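Local coordinates for protein endo-xylogalacturonan hydrolase A (PDB 4C2L) that hydrolyses xylogalacturonan, the xylose-substituted galacturonan of the hairy regions of pectin, as a secreted glycoside hydrolase of family 28, at residues A265-P271 with F298-Y304; T285-V291 with I323-S329; D337-A341 with F358-S364; E368-A372 with T381-A386. All blocks are in the same frame, centred on the assembly; numbering follows the deposited sequence.

Contact 1 of 4, residues A265-P271 with F298-Y304; sequences AGIKTYP and FQIQSCY. With SO4 (sulfate ion), chain E; SO4 (sulfate ion), chain H.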
# COMPACT_ATOMS: atom_id res chain seq x y z
N ALA A 265 3.77 -8.96 -8.20
CA ALA A 265 3.74 -7.62 -8.78
C ALA A 265 2.75 -7.60 -9.91
O ALA A 265 2.45 -8.64 -10.51
CB ALA A 265 5.11 -7.22 -9.28
N GLY A 266 2.20 -6.42 -10.21
CA GLY A 266 1.31 -6.35 -11.34
C GLY A 266 0.76 -4.97 -11.63
O GLY A 266 1.08 -4.00 -10.93
N ILE A 267 -0.05 -4.93 -12.69
CA ILE A 267 -0.72 -3.72 -13.15
C ILE A 267 -2.20 -4.06 -13.34
O ILE A 267 -2.51 -5.10 -13.93
CB ILE A 267 -0.12 -3.22 -14.49
CG1 ILE A 267 1.37 -2.88 -14.29
CG2 ILE A 267 -0.89 -1.98 -14.98
CD1 ILE A 267 2.14 -2.61 -15.57
N LYS A 268 -3.10 -3.19 -12.86
CA LYS A 268 -4.53 -3.44 -12.99
C LYS A 268 -5.21 -2.20 -13.53
O LYS A 268 -5.14 -1.14 -12.92
CB LYS A 268 -5.21 -3.72 -11.64
CG LYS A 268 -4.52 -4.66 -10.69
CD LYS A 268 -5.48 -5.06 -9.57
CE LYS A 268 -5.93 -3.89 -8.72
NZ LYS A 268 -6.35 -4.33 -7.35
N THR A 269 -5.90 -2.33 -14.66
CA THR A 269 -6.61 -1.18 -15.21
C THR A 269 -8.03 -1.60 -15.58
O THR A 269 -8.27 -2.74 -15.96
CB THR A 269 -5.90 -0.59 -16.44
OG1 THR A 269 -5.75 -1.59 -17.45
CG2 THR A 269 -4.50 -0.07 -16.06
N TYR A 270 -8.96 -0.66 -15.47
CA TYR A 270 -10.33 -0.89 -15.91
C TYR A 270 -10.39 -0.90 -17.43
O TYR A 270 -9.59 -0.24 -18.09
CB TYR A 270 -11.23 0.23 -15.38
CG TYR A 270 -11.66 0.01 -13.94
CD1 TYR A 270 -10.85 0.43 -12.88
CD2 TYR A 270 -12.88 -0.59 -13.65
CE1 TYR A 270 -11.24 0.24 -11.56
CE2 TYR A 270 -13.28 -0.79 -12.33
CZ TYR A 270 -12.46 -0.37 -11.30
OH TYR A 270 -12.88 -0.57 -9.99
N PRO A 271 -11.34 -1.65 -17.99
CA PRO A 271 -11.52 -1.57 -19.45
C PRO A 271 -12.24 -0.27 -19.83
O PRO A 271 -12.46 0.59 -18.97
CB PRO A 271 -12.40 -2.78 -19.74
CG PRO A 271 -13.22 -2.92 -18.49
CD PRO A 271 -12.22 -2.65 -17.38
N PHE A 298 3.99 -12.30 -11.88
CA PHE A 298 3.58 -11.01 -12.45
C PHE A 298 2.24 -11.13 -13.12
O PHE A 298 1.91 -12.18 -13.70
CB PHE A 298 4.63 -10.47 -13.43
CG PHE A 298 4.52 -8.99 -13.66
CD1 PHE A 298 5.12 -8.10 -12.78
CD2 PHE A 298 3.80 -8.48 -14.73
CE1 PHE A 298 5.01 -6.73 -12.96
CE2 PHE A 298 3.70 -7.11 -14.94
CZ PHE A 298 4.29 -6.23 -14.04
N GLN A 299 1.45 -10.06 -13.06
CA GLN A 299 0.13 -10.12 -13.66
C GLN A 299 -0.23 -8.77 -14.24
O GLN A 299 0.04 -7.74 -13.63
CB GLN A 299 -0.90 -10.56 -12.62
CG GLN A 299 -2.31 -10.69 -13.17
CD GLN A 299 -3.30 -11.23 -12.17
OE1 GLN A 299 -3.02 -11.30 -10.96
NE2 GLN A 299 -4.49 -11.60 -12.65
N ILE A 300 -0.82 -8.80 -15.43
CA ILE A 300 -1.44 -7.61 -15.98
C ILE A 300 -2.91 -7.91 -16.14
O ILE A 300 -3.30 -8.89 -16.81
CB ILE A 300 -0.83 -7.19 -17.33
CG1 ILE A 300 0.65 -6.80 -17.15
CG2 ILE A 300 -1.62 -6.01 -17.90
CD1 ILE A 300 1.37 -6.56 -18.47
N GLN A 301 -3.73 -7.05 -15.54
CA GLN A 301 -5.17 -7.12 -15.67
C GLN A 301 -5.64 -5.91 -16.44
O GLN A 301 -5.31 -4.78 -16.07
CB GLN A 301 -5.83 -7.15 -14.28
CG GLN A 301 -5.61 -8.45 -13.53
CD GLN A 301 -5.99 -8.32 -12.07
OE1 GLN A 301 -7.16 -8.46 -11.71
NE2 GLN A 301 -5.02 -8.03 -11.22
N SER A 302 -6.39 -6.15 -17.51
CA SER A 302 -6.92 -5.06 -18.34
C SER A 302 -8.45 -5.07 -18.34
O SER A 302 -9.08 -4.21 -18.96
CB SER A 302 -6.41 -5.20 -19.77
OG SER A 302 -6.80 -6.45 -20.31
N CYS A 303 -9.03 -6.03 -17.64
CA CYS A 303 -10.49 -6.17 -17.55
C CYS A 303 -10.90 -6.05 -16.07
O CYS A 303 -11.84 -6.71 -15.61
CB CYS A 303 -10.92 -7.51 -18.15
SG CYS A 303 -12.70 -7.69 -18.44
N TYR A 304 -10.18 -5.21 -15.33
CA TYR A 304 -10.44 -5.08 -13.90
C TYR A 304 -11.85 -4.56 -13.64
O TYR A 304 -12.29 -3.58 -14.26
CB TYR A 304 -9.42 -4.16 -13.24
CG TYR A 304 -9.54 -4.16 -11.74
CD1 TYR A 304 -9.06 -5.23 -10.98
CD2 TYR A 304 -10.16 -3.10 -11.07
CE1 TYR A 304 -9.17 -5.24 -9.60
CE2 TYR A 304 -10.28 -3.09 -9.69
CZ TYR A 304 -9.78 -4.16 -8.97
OH TYR A 304 -9.89 -4.16 -7.59
S SO4 E . -8.42 -1.26 -6.01
O1 SO4 E . -8.38 -2.58 -5.34
O2 SO4 E . -9.56 -1.26 -6.96
O3 SO4 E . -7.12 -1.09 -6.67
O4 SO4 E . -8.68 -0.21 -5.01
S SO4 H . -7.24 -7.56 -6.02
O1 SO4 H . -8.24 -8.63 -5.80
O2 SO4 H . -7.58 -6.82 -7.25
O3 SO4 H . -5.92 -8.20 -6.17
O4 SO4 H . -7.20 -6.62 -4.87
O HOH W 1 -7.70 -1.81 -19.30
O HOH W 2 -3.56 -3.19 -17.81

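Contact 2 of 4, residues T285-V291 with I323-S329; sequences TFNDFTV and IVVSSFS. With SO4 (sulfate ion), chain I.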
# COMPACT_ATOMS: atom_id res chain seq x y z
N THR A 285 9.57 0.26 -13.07
CA THR A 285 10.48 -0.88 -13.01
C THR A 285 10.25 -1.71 -11.75
O THR A 285 10.19 -1.15 -10.65
CB THR A 285 11.94 -0.39 -13.01
OG1 THR A 285 12.22 0.24 -14.26
CG2 THR A 285 12.91 -1.58 -12.81
N PHE A 286 10.15 -3.02 -11.93
CA PHE A 286 10.05 -3.98 -10.84
C PHE A 286 11.34 -4.79 -10.97
O PHE A 286 11.50 -5.55 -11.93
CB PHE A 286 8.87 -4.92 -11.03
CG PHE A 286 7.53 -4.24 -11.17
CD1 PHE A 286 7.05 -3.86 -12.43
CD2 PHE A 286 6.71 -4.04 -10.06
CE1 PHE A 286 5.79 -3.27 -12.56
CE2 PHE A 286 5.45 -3.45 -10.19
CZ PHE A 286 5.00 -3.06 -11.44
N ASN A 287 12.25 -4.61 -10.02
CA ASN A 287 13.58 -5.24 -10.08
C ASN A 287 13.90 -6.09 -8.85
O ASN A 287 13.52 -5.74 -7.73
CB ASN A 287 14.64 -4.15 -10.22
CG ASN A 287 16.05 -4.72 -10.34
OD1 ASN A 287 16.36 -5.44 -11.30
ND2 ASN A 287 16.90 -4.40 -9.36
N ASP A 288 14.61 -7.20 -9.05
CA ASP A 288 15.12 -7.98 -7.91
C ASP A 288 14.00 -8.43 -6.98
O ASP A 288 13.98 -8.08 -5.78
CB ASP A 288 16.15 -7.16 -7.13
CG ASP A 288 17.54 -7.19 -7.74
OD1 ASP A 288 17.75 -7.83 -8.80
OD2 ASP A 288 18.45 -6.55 -7.16
N PHE A 289 13.05 -9.18 -7.52
CA PHE A 289 11.97 -9.76 -6.74
C PHE A 289 12.26 -11.22 -6.44
O PHE A 289 12.70 -11.97 -7.33
CB PHE A 289 10.64 -9.70 -7.47
CG PHE A 289 9.90 -8.40 -7.31
CD1 PHE A 289 10.48 -7.19 -7.67
CD2 PHE A 289 8.58 -8.40 -6.85
CE1 PHE A 289 9.79 -5.99 -7.54
CE2 PHE A 289 7.87 -7.20 -6.72
CZ PHE A 289 8.47 -6.00 -7.07
N THR A 290 11.99 -11.59 -5.20
CA THR A 290 11.99 -12.99 -4.80
C THR A 290 10.55 -13.41 -4.61
O THR A 290 9.80 -12.80 -3.83
CB THR A 290 12.82 -13.18 -3.53
OG1 THR A 290 14.17 -12.79 -3.82
CG2 THR A 290 12.80 -14.63 -3.07
N VAL A 291 10.14 -14.43 -5.36
CA VAL A 291 8.80 -14.97 -5.29
C VAL A 291 8.88 -16.24 -4.43
O VAL A 291 9.64 -17.17 -4.73
CB VAL A 291 8.26 -15.28 -6.71
CG1 VAL A 291 6.83 -15.80 -6.65
CG2 VAL A 291 8.35 -14.02 -7.59
N ILE A 323 7.73 -0.32 -19.17
CA ILE A 323 7.52 -1.18 -18.00
C ILE A 323 8.64 -2.21 -18.04
O ILE A 323 8.85 -2.87 -19.06
CB ILE A 323 6.16 -1.90 -18.01
CG1 ILE A 323 5.00 -0.93 -18.34
CG2 ILE A 323 5.95 -2.65 -16.68
CD1 ILE A 323 4.82 0.24 -17.39
N VAL A 324 9.39 -2.31 -16.95
CA VAL A 324 10.53 -3.23 -16.91
C VAL A 324 10.33 -4.19 -15.74
O VAL A 324 10.07 -3.77 -14.61
CB VAL A 324 11.85 -2.46 -16.77
CG1 VAL A 324 13.02 -3.44 -16.56
CG2 VAL A 324 12.08 -1.58 -18.00
N VAL A 325 10.47 -5.48 -16.04
CA VAL A 325 10.38 -6.53 -15.02
C VAL A 325 11.73 -7.23 -15.14
O VAL A 325 12.01 -7.87 -16.16
CB VAL A 325 9.20 -7.48 -15.32
CG1 VAL A 325 9.20 -8.71 -14.41
CG2 VAL A 325 7.87 -6.76 -15.22
N SER A 326 12.56 -7.10 -14.11
CA SER A 326 13.93 -7.62 -14.18
C SER A 326 14.34 -8.37 -12.92
O SER A 326 14.02 -7.95 -11.81
CB SER A 326 14.92 -6.50 -14.48
OG SER A 326 14.80 -5.41 -13.56
N SER A 327 15.03 -9.49 -13.12
CA SER A 327 15.60 -10.28 -12.02
C SER A 327 14.54 -10.74 -11.05
O SER A 327 14.53 -10.33 -9.89
CB SER A 327 16.68 -9.48 -11.28
OG SER A 327 17.79 -9.22 -12.12
N PHE A 328 13.61 -11.57 -11.53
CA PHE A 328 12.65 -12.23 -10.68
C PHE A 328 13.11 -13.67 -10.48
O PHE A 328 13.45 -14.36 -11.45
CB PHE A 328 11.26 -12.24 -11.30
CG PHE A 328 10.44 -11.00 -11.04
CD1 PHE A 328 10.98 -9.73 -11.21
CD2 PHE A 328 9.11 -11.12 -10.64
CE1 PHE A 328 10.21 -8.59 -10.98
CE2 PHE A 328 8.33 -9.98 -10.41
CZ PHE A 328 8.88 -8.72 -10.58
N SER A 329 13.09 -14.13 -9.24
CA SER A 329 13.42 -15.52 -8.98
C SER A 329 12.46 -16.14 -7.98
O SER A 329 11.64 -15.44 -7.38
CB SER A 329 14.87 -15.64 -8.50
OG SER A 329 15.06 -14.91 -7.30
S SO4 I . 20.98 -5.69 -9.36
O1 SO4 I . 20.93 -6.95 -8.58
O2 SO4 I . 21.24 -6.00 -10.78
O3 SO4 I . 22.05 -4.82 -8.84
O4 SO4 I . 19.68 -4.99 -9.23
O HOH W 3 18.67 -6.46 -12.04
O HOH W 4 15.60 -12.24 -7.69

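Contact 3 of 4, residues D337-A341 with F358-S364; sequences DPVVA and FDVKAPS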
# COMPACT_ATOMS: atom_id res chain seq x y z
N ASP A 337 -0.15 -23.37 -11.28
CA ASP A 337 0.81 -24.28 -11.89
C ASP A 337 0.17 -24.92 -13.13
O ASP A 337 -0.91 -25.50 -13.04
CB ASP A 337 1.21 -25.34 -10.85
CG ASP A 337 2.45 -26.12 -11.23
OD1 ASP A 337 2.70 -26.30 -12.44
OD2 ASP A 337 3.18 -26.57 -10.32
N PRO A 338 0.83 -24.83 -14.31
CA PRO A 338 2.20 -24.40 -14.65
C PRO A 338 2.40 -22.90 -14.93
O PRO A 338 3.53 -22.48 -15.21
CB PRO A 338 2.46 -25.18 -15.94
CG PRO A 338 1.12 -25.21 -16.60
CD PRO A 338 0.10 -25.32 -15.49
N VAL A 339 1.33 -22.13 -14.85
CA VAL A 339 1.37 -20.70 -15.19
C VAL A 339 2.00 -19.90 -14.05
O VAL A 339 1.54 -19.99 -12.91
CB VAL A 339 -0.05 -20.17 -15.52
CG1 VAL A 339 -0.00 -18.69 -15.88
CG2 VAL A 339 -0.67 -20.98 -16.66
N VAL A 340 3.04 -19.13 -14.37
CA VAL A 340 3.72 -18.29 -13.37
C VAL A 340 3.43 -16.79 -13.57
O VAL A 340 3.77 -15.97 -12.71
CB VAL A 340 5.24 -18.53 -13.38
CG1 VAL A 340 5.56 -19.99 -13.08
CG2 VAL A 340 5.86 -18.11 -14.71
N ALA A 341 2.83 -16.45 -14.71
CA ALA A 341 2.48 -15.05 -15.00
C ALA A 341 1.31 -14.99 -15.97
O ALA A 341 1.19 -15.83 -16.85
CB ALA A 341 3.68 -14.31 -15.57
N PHE A 358 14.06 -13.54 -15.83
CA PHE A 358 12.84 -14.06 -15.23
C PHE A 358 13.03 -15.55 -15.00
O PHE A 358 12.87 -16.35 -15.92
CB PHE A 358 11.67 -13.80 -16.18
CG PHE A 358 10.32 -14.03 -15.57
CD1 PHE A 358 9.74 -13.08 -14.75
CD2 PHE A 358 9.62 -15.19 -15.86
CE1 PHE A 358 8.48 -13.29 -14.20
CE2 PHE A 358 8.36 -15.42 -15.32
CZ PHE A 358 7.79 -14.46 -14.49
N ASP A 359 13.40 -15.91 -13.78
CA ASP A 359 13.82 -17.28 -13.47
C ASP A 359 12.84 -18.00 -12.57
O ASP A 359 13.19 -18.95 -11.89
CB ASP A 359 15.21 -17.27 -12.84
CG ASP A 359 16.30 -16.81 -13.80
OD1 ASP A 359 16.07 -16.82 -15.03
OD2 ASP A 359 17.40 -16.44 -13.33
N VAL A 360 11.59 -17.56 -12.59
CA VAL A 360 10.55 -18.10 -11.74
C VAL A 360 9.94 -19.38 -12.30
O VAL A 360 9.64 -19.47 -13.50
CB VAL A 360 9.46 -17.04 -11.48
CG1 VAL A 360 8.43 -17.56 -10.49
CG2 VAL A 360 10.10 -15.78 -10.92
N LYS A 361 9.77 -20.38 -11.44
CA LYS A 361 9.16 -21.64 -11.83
C LYS A 361 7.97 -21.97 -10.95
O LYS A 361 7.90 -21.53 -9.80
CB LYS A 361 10.19 -22.77 -11.75
CG LYS A 361 11.25 -22.71 -12.84
CD LYS A 361 12.39 -23.68 -12.58
CE LYS A 361 13.11 -24.05 -13.88
NZ LYS A 361 13.41 -22.87 -14.74
N ALA A 362 7.03 -22.74 -11.49
CA ALA A 362 5.94 -23.32 -10.71
C ALA A 362 6.52 -24.52 -9.91
O ALA A 362 7.64 -24.93 -10.18
CB ALA A 362 4.82 -23.74 -11.63
N PRO A 363 5.78 -25.03 -8.91
CA PRO A 363 6.28 -26.18 -8.14
C PRO A 363 6.67 -27.40 -9.00
O PRO A 363 7.64 -28.09 -8.69
CB PRO A 363 5.10 -26.50 -7.22
CG PRO A 363 4.53 -25.14 -6.93
CD PRO A 363 4.57 -24.46 -8.28
N SER A 364 5.91 -27.64 -10.07
CA SER A 364 6.21 -28.70 -11.05
C SER A 364 7.54 -28.53 -11.79
O SER A 364 8.02 -29.47 -12.44
CB SER A 364 5.09 -28.76 -12.09
OG SER A 364 5.09 -27.57 -12.88

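Contact 4 of 4, residues E368-A372 with T381-A386; sequences EVLCA and TCTSGA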
# COMPACT_ATOMS: atom_id res chain seq x y z
N GLU A 368 5.13 -21.47 -17.47
CA GLU A 368 4.30 -20.95 -18.53
C GLU A 368 3.90 -19.49 -18.24
O GLU A 368 3.58 -19.14 -17.11
CB GLU A 368 3.09 -21.84 -18.65
CG GLU A 368 2.18 -21.60 -19.83
CD GLU A 368 1.12 -22.68 -19.93
OE1 GLU A 368 1.47 -23.88 -19.82
OE2 GLU A 368 -0.07 -22.33 -20.11
N VAL A 369 3.95 -18.66 -19.28
CA VAL A 369 3.49 -17.27 -19.18
C VAL A 369 2.33 -17.10 -20.15
O VAL A 369 2.51 -17.24 -21.38
CB VAL A 369 4.64 -16.28 -19.48
CG1 VAL A 369 4.14 -14.83 -19.49
CG2 VAL A 369 5.79 -16.45 -18.49
N LEU A 370 1.15 -16.82 -19.63
CA LEU A 370 -0.01 -16.55 -20.46
C LEU A 370 0.06 -15.11 -20.94
O LEU A 370 0.37 -14.21 -20.14
CB LEU A 370 -1.31 -16.78 -19.71
CG LEU A 370 -1.56 -18.21 -19.20
CD1 LEU A 370 -2.96 -18.25 -18.61
CD2 LEU A 370 -1.40 -19.23 -20.33
N CYS A 371 -0.22 -14.89 -22.23
CA CYS A 371 -0.13 -13.54 -22.80
C CYS A 371 -1.29 -13.22 -23.72
O CYS A 371 -1.80 -14.09 -24.44
CB CYS A 371 1.14 -13.38 -23.63
SG CYS A 371 2.71 -13.65 -22.78
N ALA A 372 -1.71 -11.96 -23.69
CA ALA A 372 -2.58 -11.40 -24.72
C ALA A 372 -2.07 -10.00 -25.01
O ALA A 372 -1.79 -9.23 -24.08
CB ALA A 372 -4.02 -11.36 -24.26
N THR A 381 8.92 -16.52 -23.48
CA THR A 381 8.00 -17.24 -24.38
C THR A 381 6.57 -17.14 -23.87
O THR A 381 6.31 -17.34 -22.68
CB THR A 381 8.42 -18.72 -24.54
OG1 THR A 381 9.79 -18.78 -24.92
CG2 THR A 381 7.59 -19.39 -25.63
N CYS A 382 5.65 -16.82 -24.77
CA CYS A 382 4.23 -16.66 -24.44
C CYS A 382 3.41 -17.87 -24.79
O CYS A 382 3.75 -18.63 -25.71
CB CYS A 382 3.62 -15.45 -25.16
SG CYS A 382 4.01 -13.88 -24.38
N THR A 383 2.33 -18.04 -24.03
CA THR A 383 1.29 -19.01 -24.31
C THR A 383 -0.02 -18.24 -24.33
O THR A 383 -0.26 -17.39 -23.48
CB THR A 383 1.26 -20.09 -23.21
OG1 THR A 383 2.55 -20.72 -23.15
CG2 THR A 383 0.18 -21.14 -23.48
N SER A 384 -0.88 -18.53 -25.30
CA SER A 384 -2.16 -17.86 -25.39
C SER A 384 -3.09 -18.31 -24.27
O SER A 384 -2.91 -19.39 -23.68
CB SER A 384 -2.82 -18.14 -26.74
OG SER A 384 -3.28 -19.47 -26.78
N GLY A 385 -4.08 -17.49 -23.98
CA GLY A 385 -5.09 -17.81 -22.99
C GLY A 385 -5.05 -16.92 -21.77
O GLY A 385 -5.65 -17.25 -20.76
N ALA A 386 -4.34 -15.79 -21.85
CA ALA A 386 -4.36 -14.79 -20.76
C ALA A 386 -5.77 -14.27 -20.57
O ALA A 386 -6.56 -14.22 -21.51
CB ALA A 386 -3.39 -13.64 -21.06
O HOH W 5 4.74 -19.53 -21.84
O HOH W 6 -4.31 -14.98 -24.92

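Contact 1 of 4, residues A265-P271 with F298-Y304
Ala265, at a corner of the chain, accepts Gln299 N at its O (3.1 Å), while its CB lies 3.6 Å from Phe298 CD1. Gly266 lays its CA over the face of the Phe298 ring, 4.2 Å from the centroid; a CB here would clash with Gln299 O. Ile267 pairs through both backbone groups, N to Gln299 O at 3.0 Å and O to Gln301 N at 2.8 Å. Lys268 points to the other face, where CE rests off-centre against the Tyr304 ring and NZ donates at 2.8 Å to O2 of a sulfate ion (chain H), probably from the crystallisation liquor. Thr269 N reaches Gln301 O at 2.9 Å, and two waters on its OG1 continue to Gln301 O and Ser302 O. At the end of the strand, Thr269 O takes Tyr304 N (3.2 Å); beyond it the Tyr270 ring face receives the edge of Tyr304 in a T-shaped stack (planes at 89°), and Pro271 CD lies 3.3 Å from Tyr304 O. The axes of strands 266-269 and 298-301, 4.7 Å apart at 11°, are those of a parallel pair, as between successive coils of the right-handed beta-helix of family 28, here beside the probable active site: Lys268 lies about 6 Å, side chain to side chain, from Asp210 and His233.

Contact 2 of 4, residues T285-V291 with I323-S329
Two successive coils of the parallel beta-helix stack here in register, Thr285 on Val324 through Thr290 on Ser329, with the axes of 285-287 and 323-329 only 5° apart. Phe286 is satisfied on both sides, its N giving to Val324 O (2.8 Å) and its O taking Ser326 N (2.9 Å). Asp288 N then reaches Ser326 O at 2.9 Å. At the corner the bond from Phe289 N to Ser327 O is weak (3.0 Å, 134°), but regular pairing resumes as Phe289 O accepts Ser329 N (2.9 Å) and Val291 N donates to Ser329 O (2.7 Å). Inside, Phe289 and Phe328 lie nearly parallel (6°) but slid apart, so that Phe289 CB sits 3.5 Å above the centroid of the Phe328 ring. Outside, Asn287 ND2 donates to Thr254 OG1 of the preceding coil and to O4 of a sulfate at 2.8 Å. Asn287 OD1 accepts a water that links it to Ser327 OG and the sulfate, and it also receives Ser326 OG at 2.7 Å.

Contact 3 of 4, residues D337-A341 with F358-S364
Val340 is the apolar centre. Its CG2 lies 3.7 Å from Phe358 CE2, near the plane of the ring and so at its edge, while its CG1 is 4.1 Å from Ala362 CB and its CB 4.4 Å from Val360 CG1. One branched side chain therefore meets three residues spread along 358-364, and the CA-to-CB bonds of Phe358, Val360 and Ala362 all point toward 337-341. Ala341 adds a looser touch, CB to Phe358 CZ at 4.3 Å. Thr332 packs against Val340, Val360 and Ala362 from outside the two segments, and Ala297 of the preceding coil meets Phe358 and Val360.

Further out, Ala362 CB approaches Pro338 O (4.0 Å) and the carboxylate carbon Asp337 CG (3.4 Å). At the polar edge the Asp337 carboxylate takes two hydrogen bonds from one residue: Ser364 OG gives to Asp337 OD1 at 2.7 Å, and Ser364 N to Asp337 OD2 at 2.9 Å with an N-H...O angle of 159°. Pro363 CD lies 3.2 Å from Asp337 OD2.

No backbone-to-backbone hydrogen bond joins the segments. Side-chain packing with a polar edge thus joins the start of strand 339-344, and the two residues before it, to the end of strand 350-358 and the loop leading on to strand 368-372, across the interior of a coil near the C-terminal end of the right-handed parallel beta-helix.

Contact 4 of 4, residues E368-A372 with T381-A386
The C-terminal strand 383-384 finishes one sheet of the parallel beta-helix here by pairing with strand 368-372. Backbone hydrogen bonds are few: Thr383 N donates to Val369 O (2.8 Å, 147°) and Cys371 N to Thr383 O (2.8 Å, 152°), the pattern expected when Thr383 bridges in parallel to Leu370, with their CA atoms 4.7 Å apart. Leu370 CA adds a short CA-H...O contact of 3.1 Å to Thr383 O.

The covalent tie is the disulfide Cys371-Cys382, with its SG atoms 2.1 Å apart and chi3 at -70°, joining strand 368-372 to the residue just before the short terminal strand.

Much of the apolar packing comes from the end of the segment, where the chain turns at Gly385, whose phi/psi of 113°/15° would press a CB against the preceding carbonyl O. Ala386 CB lies 4.0 Å from both Leu370 CB and Ala372 CB, while Leu370 CD2 meets Thr383 CG2 at 4.0 Å.

Water supplements the sparse direct bonding. One molecule accepts from Gly385 N (2.7 Å) and donates to Cys371 O (2.7 Å). The other accepts from Val369 N and Thr383 OG1, each at 2.8 Å, and donates to Thr381 O, also at 2.8 Å.

In the fold
Contacts 1 and 4, and contact 3 through residues 339-341, reach one parallel sheet, in which strands 266-269, 296-301, 339-344, 368-372 and 383-384 follow in order; contact 2 belongs to another sheet of the same beta-helix. Across the interior, contacts 1 and 2 meet where Phe298 CE1 comes within 3.6 Å of both Phe286 CD1 and Val325 CG2. Contact 2 runs into contact 3 through Phe328 O and Asp359 N (2.8 Å), and contact 3 into contact 4 through Val340 N and Glu368 O (2.8 Å), both probable hydrogen bonds. Contact 1 adjoins the probable catalytic residues; contact 2 is farther away, Phe289 being about 12 Å from His233 between side chains, and contacts 3 and 4 lie away from them.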